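Local coordinates for protein oxalate oxidase (Hordeum vulgare, PDB 1FI2) that oxidises oxalate with molecular oxygen to carbon dioxide and hydrogen peroxide at a manganese centre, and also has superoxide dismutase activity, at residues K27-S30 / E31-D34; F153-Q156 / N157-I160; E58-V61 / A62-P65; V190-L193 / K194-A198; L109-L112 / D113-N116. One frame throughout, in Å; residues are numbered along the deposited sequence.

Contact 1 of 5, residues K27-S30 / E31-D34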
loop_
_atom_site.group_PDB
_atom_site.type_symbol
_atom_site.label_atom_id
_atom_site.label_comp_id
_atom_site.label_asym_id
_atom_site.label_seq_id
_atom_site.Cartn_x
_atom_site.Cartn_y
_atom_site.Cartn_z
ATOM N N LYS A 27 22.634 -6.695 0.073
ATOM C CA LYS A 27 23.901 -7.269 0.523
ATOM C C LYS A 27 23.604 -7.978 1.845
ATOM O O LYS A 27 22.806 -7.484 2.645
ATOM C CB LYS A 27 24.918 -6.169 0.824
ATOM C CG LYS A 27 25.431 -5.356 -0.342
ATOM C CD LYS A 27 26.268 -6.160 -1.314
ATOM C CE LYS A 27 27.529 -6.733 -0.689
ATOM N NZ LYS A 27 28.307 -7.538 -1.675
ATOM N N PRO A 28 24.266 -9.086 2.123
ATOM C CA PRO A 28 24.206 -9.675 3.462
ATOM C C PRO A 28 24.547 -8.589 4.469
ATOM O O PRO A 28 25.447 -7.772 4.210
ATOM C CB PRO A 28 25.254 -10.776 3.410
ATOM C CG PRO A 28 25.415 -11.095 1.958
ATOM C CD PRO A 28 25.240 -9.770 1.249
ATOM N N MET A 29 23.915 -8.546 5.643
ATOM C CA MET A 29 24.229 -7.506 6.623
ATOM C C MET A 29 25.690 -7.547 7.047
ATOM O O MET A 29 26.283 -6.509 7.358
ATOM C CB MET A 29 23.316 -7.552 7.843
ATOM C CG MET A 29 21.906 -7.036 7.648
ATOM S SD MET A 29 21.770 -5.356 7.043
ATOM C CE MET A 29 22.855 -4.462 8.144
ATOM N N SER A 30 26.330 -8.710 7.040
ATOM C CA SER A 30 27.723 -8.894 7.381
ATOM C C SER A 30 28.682 -8.114 6.490
ATOM O O SER A 30 29.803 -7.811 6.910
ATOM C CB SER A 30 28.089 -10.388 7.289
ATOM O OG SER A 30 27.807 -10.883 5.988
ATOM N N GLU A 31 28.291 -7.788 5.267
ATOM C CA GLU A 31 29.103 -7.069 4.312
ATOM C C GLU A 31 28.769 -5.587 4.200
ATOM O O GLU A 31 29.286 -4.936 3.288
ATOM C CB GLU A 31 28.921 -7.735 2.930
ATOM C CG GLU A 31 29.218 -9.222 2.944
ATOM C CD GLU A 31 29.116 -9.933 1.618
ATOM O OE1 GLU A 31 28.845 -9.310 0.572
ATOM O OE2 GLU A 31 29.326 -11.167 1.610
ATOM N N ALA A 32 27.956 -5.039 5.096
ATOM C CA ALA A 32 27.502 -3.660 4.990
ATOM C C ALA A 32 28.343 -2.595 5.673
ATOM O O ALA A 32 28.375 -1.457 5.179
ATOM C CB ALA A 32 26.071 -3.565 5.535
ATOM N N GLY A 33 28.989 -2.878 6.798
ATOM C CA GLY A 33 29.788 -1.856 7.480
ATOM C C GLY A 33 28.912 -0.855 8.229
ATOM O O GLY A 33 27.716 -1.103 8.394
ATOM N N ASP A 34 29.487 0.270 8.666
ATOM C CA ASP A 34 28.741 1.248 9.442
ATOM C C ASP A 34 28.184 2.433 8.667
ATOM O O ASP A 34 27.479 3.257 9.231
ATOM C CB ASP A 34 29.628 1.917 10.517
ATOM C CG ASP A 34 30.277 0.925 11.459
ATOM O OD1 ASP A 34 29.660 -0.126 11.727
ATOM O OD2 ASP A 34 31.399 1.190 11.949
HETATM O O HOH W 1 29.523 -5.377 8.314
HETATM O O HOH W 2 28.951 -12.665 4.009
#
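Lys27 and Glu31 reach each other from opposite ends of a short turn, and their side chains meet at about a right angle. The Lys27 chain starts beside its own backbone N (chi1 -67°) and bends again at its next two torsions, a curl that brings the ammonium group round to the carboxylate. Glu31 instead runs out straight beyond CG. The result is a salt bridge of 2.9 Å from Lys27 NZ to Glu31 OE1, with the nitrogen lying almost on the extension of the oxygen's C-O bond. Pro28 passes across the same carboxylate at a slant: its CD is 3.7 Å from Glu31 OE1, while its CG is 3.9 Å from Glu31 OE2, so one edge of the pyrrolidine ring spans both oxygens. The second oxygen has a water for a partner, which donates to Glu31 OE2 and also bonds Ser30 OG, tying the two side chains together indirectly. Both carboxylate oxygens are therefore engaged, which should limit rotation of the group.

On another side of the turn Met29 CE comes to 4.2 Å from Ala32 CB; Met29 also packs on Phe9 and on Tyr119 of a second subunit. The backbone underneath is held by two successive bonds, Glu31 N to Pro28 O at 3.0 Å and Ala32 N to Met29 O at 3.2 Å, and a further water links Ser30 O with Gly33 N. These two consecutive i to i+3 bonds define a 3-10 turn, with the Lys27-Glu31 bridge an i to i+4 pair beside it, on the protein surface ahead of strand 38-39.

Contact 2 of 5, residues F153-Q156 / N157-I160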
loop_
_atom_site.group_PDB
_atom_site.type_symbol
_atom_site.label_atom_id
_atom_site.label_comp_id
_atom_site.label_asym_id
_atom_site.label_seq_id
_atom_site.Cartn_x
_atom_site.Cartn_y
_atom_site.Cartn_z
ATOM N N PHE A 153 12.237 12.677 -2.401
ATOM C CA PHE A 153 11.166 11.965 -3.070
ATOM C C PHE A 153 10.642 10.860 -2.152
ATOM O O PHE A 153 11.379 10.328 -1.325
ATOM C CB PHE A 153 11.612 11.287 -4.366
ATOM C CG PHE A 153 12.184 12.208 -5.406
ATOM C CD1 PHE A 153 13.541 12.480 -5.431
ATOM C CD2 PHE A 153 11.361 12.802 -6.351
ATOM C CE1 PHE A 153 14.072 13.334 -6.378
ATOM C CE2 PHE A 153 11.888 13.658 -7.299
ATOM C CZ PHE A 153 13.242 13.921 -7.319
ATOM N N ASN A 154 9.432 10.409 -2.459
ATOM C CA ASN A 154 8.844 9.322 -1.674
ATOM C C ASN A 154 8.956 7.988 -2.403
ATOM O O ASN A 154 8.084 7.134 -2.357
ATOM C CB ASN A 154 7.433 9.652 -1.259
ATOM C CG ASN A 154 6.311 9.724 -2.242
ATOM O OD1 ASN A 154 6.485 10.108 -3.384
ATOM N ND2 ASN A 154 5.132 9.348 -1.738
ATOM N N SER A 155 10.119 7.790 -2.999
ATOM C CA SER A 155 10.502 6.581 -3.685
ATOM C C SER A 155 12.029 6.498 -3.702
ATOM O O SER A 155 12.721 7.517 -3.743
ATOM C CB SER A 155 9.995 6.528 -5.130
ATOM O OG SER A 155 10.470 5.333 -5.746
ATOM N N GLN A 156 12.545 5.274 -3.704
ATOM C CA GLN A 156 13.981 5.041 -3.812
ATOM C C GLN A 156 14.433 5.222 -5.262
ATOM O O GLN A 156 15.623 5.336 -5.553
ATOM C CB GLN A 156 14.344 3.630 -3.338
ATOM C CG GLN A 156 13.815 2.515 -4.231
ATOM C CD GLN A 156 14.167 1.134 -3.716
ATOM O OE1 GLN A 156 13.943 0.847 -2.544
ATOM N NE2 GLN A 156 14.696 0.278 -4.583
ATOM N N ASN A 157 13.486 5.199 -6.189
ATOM C CA ASN A 157 13.749 5.337 -7.616
ATOM C C ASN A 157 12.553 5.997 -8.286
ATOM O O ASN A 157 11.726 5.354 -8.935
ATOM C CB ASN A 157 14.019 3.944 -8.194
ATOM C CG ASN A 157 14.512 3.949 -9.620
ATOM O OD1 ASN A 157 14.235 3.040 -10.411
ATOM N ND2 ASN A 157 15.271 4.983 -9.953
ATOM N N PRO A 158 12.423 7.316 -8.136
ATOM C CA PRO A 158 11.315 8.061 -8.691
ATOM C C PRO A 158 11.170 7.967 -10.200
ATOM O O PRO A 158 10.047 7.951 -10.714
ATOM C CB PRO A 158 11.547 9.505 -8.253
ATOM C CG PRO A 158 12.940 9.579 -7.752
ATOM C CD PRO A 158 13.351 8.185 -7.371
ATOM N N GLY A 159 12.299 7.945 -10.894
ATOM C CA GLY A 159 12.342 7.916 -12.348
ATOM C C GLY A 159 12.213 9.348 -12.872
ATOM O O GLY A 159 11.718 10.209 -12.149
ATOM N N ILE A 160 12.720 9.600 -14.078
ATOM C CA ILE A 160 12.517 10.937 -14.641
ATOM C C ILE A 160 12.204 10.843 -16.129
ATOM O O ILE A 160 12.897 10.197 -16.906
ATOM C CB ILE A 160 13.662 11.913 -14.358
ATOM C CG1 ILE A 160 13.335 13.290 -14.959
ATOM C CG2 ILE A 160 14.979 11.406 -14.906
ATOM C CD1 ILE A 160 14.136 14.428 -14.374
#
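Pro158 packs against the Phe153 ring at the turn that leaves strand 147-153 of the cupin beta-jellyroll, next to the manganese and oxalate site. Pro158 CG sits over one face of the phenyl ring, 3.8 Å from the centroid of Phe153 and only 17° off the ring normal, which defines a CH-pi contact. The closest approach is at the root of the ring, Phe153 CG to Pro158 CG at 3.6 Å, and Pro158 CB adds a second touch 3.8 Å from Phe153 CD2. The two side chains run at about a right angle to each other.

Polar closure of the turn comes from Ser155. Its OG lies anti to the backbone N (chi1 177°), which turns it forward along the chain to accept from Asn157 N at 3.1 Å, with an N-H...O angle of 161°; a serine oxygen bonded to the amide two residues on is an ST turn. The same hydroxyl also bonds Asp2, and Gln156 is held through its amide by Thr69 and Asn68. Phe153 additionally meets His90, a manganese ligand, edge-to-face. The contact therefore joins a nonpolar CH-pi packing, which covers one face of a ring beside the metal site, to a buried hydroxyl satisfied by two partners.

Contact 3 of 5, residues E58-V61 / A62-P65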
loop_
_atom_site.group_PDB
_atom_site.type_symbol
_atom_site.label_atom_id
_atom_site.label_comp_id
_atom_site.label_asym_id
_atom_site.label_seq_id
_atom_site.Cartn_x
_atom_site.Cartn_y
_atom_site.Cartn_z
ATOM N N GLU A 58 22.248 13.034 -8.861
ATOM C CA GLU A 58 21.278 12.087 -8.331
ATOM C C GLU A 58 21.714 11.389 -7.052
ATOM O O GLU A 58 22.874 11.031 -6.865
ATOM C CB GLU A 58 20.944 11.025 -9.388
ATOM C CG GLU A 58 20.457 11.590 -10.709
ATOM C CD GLU A 58 19.668 10.594 -11.532
ATOM O OE1 GLU A 58 18.419 10.670 -11.540
ATOM O OE2 GLU A 58 20.287 9.724 -12.178
ATOM N N LEU A 59 20.726 11.125 -6.191
ATOM C CA LEU A 59 20.988 10.370 -4.968
ATOM C C LEU A 59 19.863 9.363 -4.739
ATOM O O LEU A 59 19.245 9.274 -3.682
ATOM C CB LEU A 59 21.218 11.278 -3.765
ATOM C CG LEU A 59 22.062 10.696 -2.632
ATOM C CD1 LEU A 59 23.440 10.266 -3.115
ATOM C CD2 LEU A 59 22.207 11.697 -1.492
ATOM N N ASP A 60 19.572 8.632 -5.812
ATOM C CA ASP A 60 18.567 7.568 -5.773
ATOM C C ASP A 60 19.279 6.295 -5.329
ATOM O O ASP A 60 20.487 6.328 -5.053
ATOM C CB ASP A 60 17.861 7.411 -7.104
ATOM C CG ASP A 60 18.726 7.163 -8.313
ATOM O OD1 ASP A 60 18.150 6.909 -9.401
ATOM O OD2 ASP A 60 19.968 7.217 -8.220
ATOM N N VAL A 61 18.599 5.157 -5.310
ATOM C CA VAL A 61 19.190 3.909 -4.834
ATOM C C VAL A 61 20.410 3.446 -5.605
ATOM O O VAL A 61 21.312 2.845 -5.005
ATOM C CB VAL A 61 18.116 2.804 -4.766
ATOM C CG1 VAL A 61 17.694 2.353 -6.156
ATOM C CG2 VAL A 61 18.593 1.630 -3.921
ATOM N N ALA A 62 20.562 3.787 -6.879
ATOM C CA ALA A 62 21.761 3.453 -7.639
ATOM C C ALA A 62 22.987 4.199 -7.124
ATOM O O ALA A 62 24.110 3.696 -7.243
ATOM C CB ALA A 62 21.528 3.757 -9.113
ATOM N N GLU A 63 22.802 5.389 -6.563
ATOM C CA GLU A 63 23.897 6.186 -6.030
ATOM C C GLU A 63 24.005 6.107 -4.514
ATOM O O GLU A 63 25.060 6.377 -3.936
ATOM C CB GLU A 63 23.728 7.648 -6.468
ATOM C CG GLU A 63 23.934 7.843 -7.967
ATOM C CD GLU A 63 25.380 7.596 -8.364
ATOM O OE1 GLU A 63 26.279 8.099 -7.656
ATOM O OE2 GLU A 63 25.619 6.904 -9.372
ATOM N N TRP A 64 22.922 5.729 -3.848
ATOM C CA TRP A 64 22.867 5.588 -2.397
ATOM C C TRP A 64 22.132 4.293 -2.073
ATOM O O TRP A 64 20.929 4.282 -1.801
ATOM C CB TRP A 64 22.149 6.771 -1.757
ATOM C CG TRP A 64 22.304 6.966 -0.281
ATOM C CD1 TRP A 64 23.089 6.258 0.584
ATOM C CD2 TRP A 64 21.705 8.009 0.504
ATOM N NE1 TRP A 64 22.985 6.764 1.856
ATOM C CE2 TRP A 64 22.150 7.851 1.830
ATOM C CE3 TRP A 64 20.820 9.054 0.211
ATOM C CZ2 TRP A 64 21.745 8.692 2.866
ATOM C CZ3 TRP A 64 20.422 9.892 1.236
ATOM C CH2 TRP A 64 20.885 9.706 2.545
ATOM N N PRO A 65 22.846 3.171 -2.116
ATOM C CA PRO A 65 22.248 1.860 -1.936
ATOM C C PRO A 65 21.584 1.629 -0.600
ATOM O O PRO A 65 20.661 0.806 -0.520
ATOM C CB PRO A 65 23.356 0.858 -2.208
ATOM C CG PRO A 65 24.619 1.623 -2.256
ATOM C CD PRO A 65 24.282 3.071 -2.463
HETATM O O HOH W 3 25.650 10.978 -7.573
HETATM O O HOH W 4 18.008 3.976 -9.072
#
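Leu59 and Trp64 make the apolar part of this turn. The branch of Leu59 ending in CD2 meets the six-membered part of the indole, 3.4 Å from Trp64 CE3 and 3.7 Å from Trp64 CZ3, on a slant that is neither over the face nor at the edge. With chi1 of Trp64 at -165° the indole is carried out to the end of the Leu59 side chain. Both residues also pack on Ser39 and on Thr128 of a second subunit. Cutting Leu59 back to an alanine takes away CG and both methyls and would probably leave a gap beside the Trp64 indole, letting the ring shift.

Backbone hydrogen bonds converge on one carbonyl: Asp60 O accepts from Glu63 N at 2.9 Å and from Trp64 N at 2.8 Å, the first donor well above the carbonyl plane and the second nearly in line with C=O. Weaker support comes from Val61 CA, whose hydrogen points at Trp64 O over 3.5 Å.

One water donates to both Glu58 O and Glu63 OE1, and Glu63 OE1 also forms a salt bridge with Lys41. Glu63 CB lies 3.5 Å from Glu58 O, so the acidic chain leans on the strand end before its tip turns off. With Val61 and Ala62 in the helical region as middle residues, Asp60-Glu63 form a type I beta turn, and Trp64 N to Asp60 O makes an overlapping alpha-turn, right after strand 54-59 of the jellyroll.

Contact 4 of 5, residues V190-L193 / K194-A198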
loop_
_atom_site.group_PDB
_atom_site.type_symbol
_atom_site.label_atom_id
_atom_site.label_comp_id
_atom_site.label_asym_id
_atom_site.label_seq_id
_atom_site.Cartn_x
_atom_site.Cartn_y
_atom_site.Cartn_z
ATOM N N VAL A 190 8.960 19.884 -36.997
ATOM C CA VAL A 190 9.275 18.695 -36.207
ATOM C C VAL A 190 10.733 18.292 -36.376
ATOM O O VAL A 190 11.419 18.029 -35.382
ATOM C CB VAL A 190 8.342 17.523 -36.554
ATOM C CG1 VAL A 190 8.746 16.246 -35.831
ATOM C CG2 VAL A 190 6.901 17.884 -36.208
ATOM N N GLU A 191 11.239 18.301 -37.612
ATOM C CA GLU A 191 12.636 17.956 -37.860
ATOM C C GLU A 191 13.588 18.954 -37.214
ATOM O O GLU A 191 14.656 18.565 -36.734
ATOM C CB GLU A 191 12.920 17.790 -39.350
ATOM C CG GLU A 191 12.178 16.654 -40.020
ATOM C CD GLU A 191 12.554 15.254 -39.595
ATOM O OE1 GLU A 191 13.484 15.057 -38.785
ATOM O OE2 GLU A 191 11.902 14.298 -40.079
ATOM N N LEU A 192 13.232 20.236 -37.172
ATOM C CA LEU A 192 14.079 21.236 -36.525
ATOM C C LEU A 192 14.212 20.902 -35.038
ATOM O O LEU A 192 15.306 20.914 -34.478
ATOM C CB LEU A 192 13.515 22.640 -36.699
ATOM C CG LEU A 192 14.179 23.765 -35.898
ATOM C CD1 LEU A 192 15.572 24.063 -36.431
ATOM C CD2 LEU A 192 13.312 25.012 -35.909
ATOM N N LEU A 193 13.089 20.594 -34.391
ATOM C CA LEU A 193 13.096 20.208 -32.982
ATOM C C LEU A 193 13.922 18.955 -32.748
ATOM O O LEU A 193 14.759 18.918 -31.839
ATOM C CB LEU A 193 11.654 20.042 -32.489
ATOM C CG LEU A 193 10.896 21.359 -32.270
ATOM C CD1 LEU A 193 9.399 21.155 -32.431
ATOM C CD2 LEU A 193 11.217 21.937 -30.897
ATOM N N LYS A 194 13.754 17.927 -33.580
ATOM C CA LYS A 194 14.522 16.696 -33.459
ATOM C C LYS A 194 16.022 16.928 -33.565
ATOM O O LYS A 194 16.811 16.321 -32.831
ATOM C CB LYS A 194 14.112 15.665 -34.514
ATOM C CG LYS A 194 12.783 14.971 -34.263
ATOM C CD LYS A 194 12.556 13.871 -35.295
ATOM C CE LYS A 194 11.320 13.049 -34.974
ATOM N NZ LYS A 194 11.170 11.881 -35.888
ATOM N N SER A 195 16.455 17.844 -34.431
ATOM C CA SER A 195 17.866 18.143 -34.621
ATOM C C SER A 195 18.535 18.684 -33.366
ATOM O O SER A 195 19.745 18.522 -33.187
ATOM C CB SER A 195 18.058 19.119 -35.790
ATOM O OG SER A 195 17.769 20.452 -35.406
ATOM N N LYS A 196 17.781 19.305 -32.464
ATOM C CA LYS A 196 18.311 19.847 -31.228
ATOM C C LYS A 196 18.496 18.801 -30.136
ATOM O O LYS A 196 19.160 19.075 -29.132
ATOM C CB LYS A 196 17.373 20.945 -30.702
ATOM C CG LYS A 196 16.975 21.990 -31.732
ATOM C CD LYS A 196 18.167 22.811 -32.196
ATOM C CE LYS A 196 17.746 23.856 -33.217
ATOM N NZ LYS A 196 18.913 24.651 -33.694
ATOM N N PHE A 197 17.863 17.637 -30.273
ATOM C CA PHE A 197 17.953 16.583 -29.273
ATOM C C PHE A 197 18.572 15.306 -29.819
ATOM O O PHE A 197 18.561 14.267 -29.150
ATOM C CB PHE A 197 16.568 16.267 -28.678
ATOM C CG PHE A 197 15.993 17.427 -27.905
ATOM C CD1 PHE A 197 15.231 18.384 -28.548
ATOM C CD2 PHE A 197 16.262 17.571 -26.554
ATOM C CE1 PHE A 197 14.731 19.468 -27.854
ATOM C CE2 PHE A 197 15.753 18.646 -25.850
ATOM C CZ PHE A 197 14.991 19.594 -26.503
ATOM N N ALA A 198 19.318 15.414 -30.915
ATOM C CA ALA A 198 19.976 14.267 -31.529
ATOM C C ALA A 198 21.169 13.747 -30.743
ATOM O O ALA A 198 21.583 12.595 -30.916
ATOM C CB ALA A 198 20.416 14.643 -32.943
#
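Phe197 offers the edge of its ring to Leu193: CD1 lies 3.4 Å from Leu193 O, and that oxygen is close to the ring plane. The torsion about its first bond (chi1 -65°) lays the ring back along the last turn of helix 187-196, where it also packs on Pro164 and Phe168 of helix 163-169. The other flat group is the Glu191 carboxylate; the Glu191 chain bends at its second torsion and brings OE1 to 3.8 Å from Lys194 CD. Their charged atoms are not in contact. Instead, Glu191 OE2 and Lys194 NZ each bond Thr176 OG1, and the ammonium group also donates to Ile174 O, so both side chains are tied to the start of helix 176-183 and the residues just before it.

Lys194 runs out extended beyond CG, beside Val190 and pointing the same way; its CE is 4.2 Å from Val190 CG1. On another flank, Leu192 CD1 lies 3.9 Å from Lys196 CE as the two side chains cross obliquely. Lys196 and Leu192 also pack on Leu183 and Val185 of a neighbouring subunit, so this flank belongs to the interface of the hexamer.

The backbone shows the change of geometry toward the helix end. Lys194 N reaches Val190 O at 3.0 Å in the carbonyl plane, an ordinary i to i+4 bond, whereas Lys196 N bonds Leu193 O, only three residues back, from well above the carbonyl plane. Between them the side chain of Ser195 folds back on its own helix, with OG between the backbone N and carbonyl carbon (chi1 79°), and donates to Leu192 O at 2.7 Å.

Contact 5 of 5, residues L109-L112 / D113-N116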
loop_
_atom_site.group_PDB
_atom_site.type_symbol
_atom_site.label_atom_id
_atom_site.label_comp_id
_atom_site.label_asym_id
_atom_site.label_seq_id
_atom_site.Cartn_x
_atom_site.Cartn_y
_atom_site.Cartn_z
ATOM N N LEU A 109 2.120 21.822 -13.072
ATOM C CA LEU A 109 0.936 21.766 -13.922
ATOM C C LEU A 109 -0.075 20.700 -13.538
ATOM O O LEU A 109 0.235 19.515 -13.416
ATOM C CB LEU A 109 1.420 21.557 -15.370
ATOM C CG LEU A 109 2.263 22.718 -15.920
ATOM C CD1 LEU A 109 3.534 22.215 -16.577
ATOM C CD2 LEU A 109 1.441 23.553 -16.893
ATOM N N GLY A 110 -1.330 21.118 -13.363
ATOM C CA GLY A 110 -2.401 20.169 -13.051
ATOM C C GLY A 110 -2.723 19.316 -14.276
ATOM O O GLY A 110 -2.383 19.681 -15.403
ATOM N N SER A 111 -3.371 18.177 -14.056
ATOM C CA SER A 111 -3.775 17.283 -15.137
ATOM C C SER A 111 -5.000 17.840 -15.857
ATOM O O SER A 111 -5.461 18.939 -15.531
ATOM C CB SER A 111 -4.094 15.886 -14.587
ATOM O OG SER A 111 -5.308 15.932 -13.850
ATOM N N LEU A 112 -5.553 17.103 -16.815
ATOM C CA LEU A 112 -6.716 17.557 -17.566
ATOM C C LEU A 112 -7.942 17.853 -16.720
ATOM O O LEU A 112 -8.599 18.876 -16.954
ATOM C CB LEU A 112 -7.098 16.542 -18.655
ATOM C CG LEU A 112 -8.248 16.981 -19.574
ATOM C CD1 LEU A 112 -7.757 17.979 -20.606
ATOM C CD2 LEU A 112 -8.893 15.775 -20.234
ATOM N N ASP A 113 -8.214 17.081 -15.671
ATOM C CA ASP A 113 -9.369 17.333 -14.814
ATOM C C ASP A 113 -9.187 18.532 -13.896
ATOM O O ASP A 113 -10.137 18.996 -13.259
ATOM C CB ASP A 113 -9.775 16.080 -14.039
ATOM C CG ASP A 113 -10.597 15.122 -14.878
ATOM O OD1 ASP A 113 -10.827 15.382 -16.079
ATOM O OD2 ASP A 113 -11.034 14.080 -14.343
ATOM N N SER A 114 -7.983 19.078 -13.826
ATOM C CA SER A 114 -7.654 20.265 -13.057
ATOM C C SER A 114 -7.538 21.455 -14.007
ATOM O O SER A 114 -6.945 22.496 -13.724
ATOM C CB SER A 114 -6.339 20.077 -12.294
ATOM O OG SER A 114 -6.518 19.213 -11.187
ATOM N N GLY A 115 -8.049 21.288 -15.226
ATOM C CA GLY A 115 -8.026 22.284 -16.272
ATOM C C GLY A 115 -6.633 22.659 -16.739
ATOM O O GLY A 115 -6.398 23.796 -17.157
ATOM N N ASN A 116 -5.657 21.768 -16.596
ATOM C CA ASN A 116 -4.267 22.006 -16.937
ATOM C C ASN A 116 -3.764 23.326 -16.362
ATOM O O ASN A 116 -3.058 24.080 -17.030
ATOM C CB ASN A 116 -4.044 21.972 -18.453
ATOM C CG ASN A 116 -4.223 20.597 -19.056
ATOM O OD1 ASN A 116 -3.862 19.583 -18.462
ATOM N ND2 ASN A 116 -4.788 20.544 -20.254
HETATM O O HOH W 5 -7.053 14.214 -15.667
#
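Ser111 O accepts from Ser114 N and from Asn116 N, each at 3.0 Å, and the two donors arrive from opposite faces of the carbonyl plane, so the single oxygen on which this turn closes is gripped from both sides. A third bond, Gly115 N to Leu112 O at 3.0 Å, lies inside the wider one. A CA-H...O contact adds to them: Asn116 CA is 3.4 Å from Gly110 O, and its hydrogen points almost straight at that oxygen (174°).

This pattern, an i to i+5 bond enclosing an i to i+3 bond with positive phi at Gly115 (64°), is a Schellman motif, here ending the one-turn helical piece that links strands 103-109 and 118-124 of the jellyroll.

Solvent and side-chain hydroxyls form the next group. Ser111 OG, held between its backbone N and carbonyl carbon (chi1 71°), receives a water at 3.0 Å that also accepts from Asp113 N. Ser111 OG and Ser114 OG both bond Asp8 of a second subunit, which brings them to one carboxylate.

Side-chain packing is modest. Leu112 CD1 lies against the terminal amide of Asn116, and Gly110 CA comes to 4.0 Å from Ser114 CB, a close approach that the lack of a side chain at Gly110 allows. At Asn116 a valine, branched at CB and lacking the amide, is likely to strain the left-handed backbone and to open a gap beside Leu112 CD1, where the end of the asparagine now lies. Leu112 also packs on Ile160 of a third subunit, and Asn116 on Thr166 of that same subunit.

Contacts 2 and 3 are the one pair that touch within the chain: their centres are 10 Å apart, and Gln156 O lies 3.0 Å from Val61 N, a probable hydrogen bond. Contact 2 is also nearest the active site, with the Phe153 side chain about 5 Å from the manganese ion; the Glu58 side chain of contact 3 is about 10 Å from it. Contacts 1 and 5 lie on opposite sides of the chain, centres 46 Å apart. Contact 5 meets contact 2 of another subunit, Asp113 packing on Asn157 there, while Phe197 of contact 4 stays about 11 Å from the side chain of the manganese ligand His88.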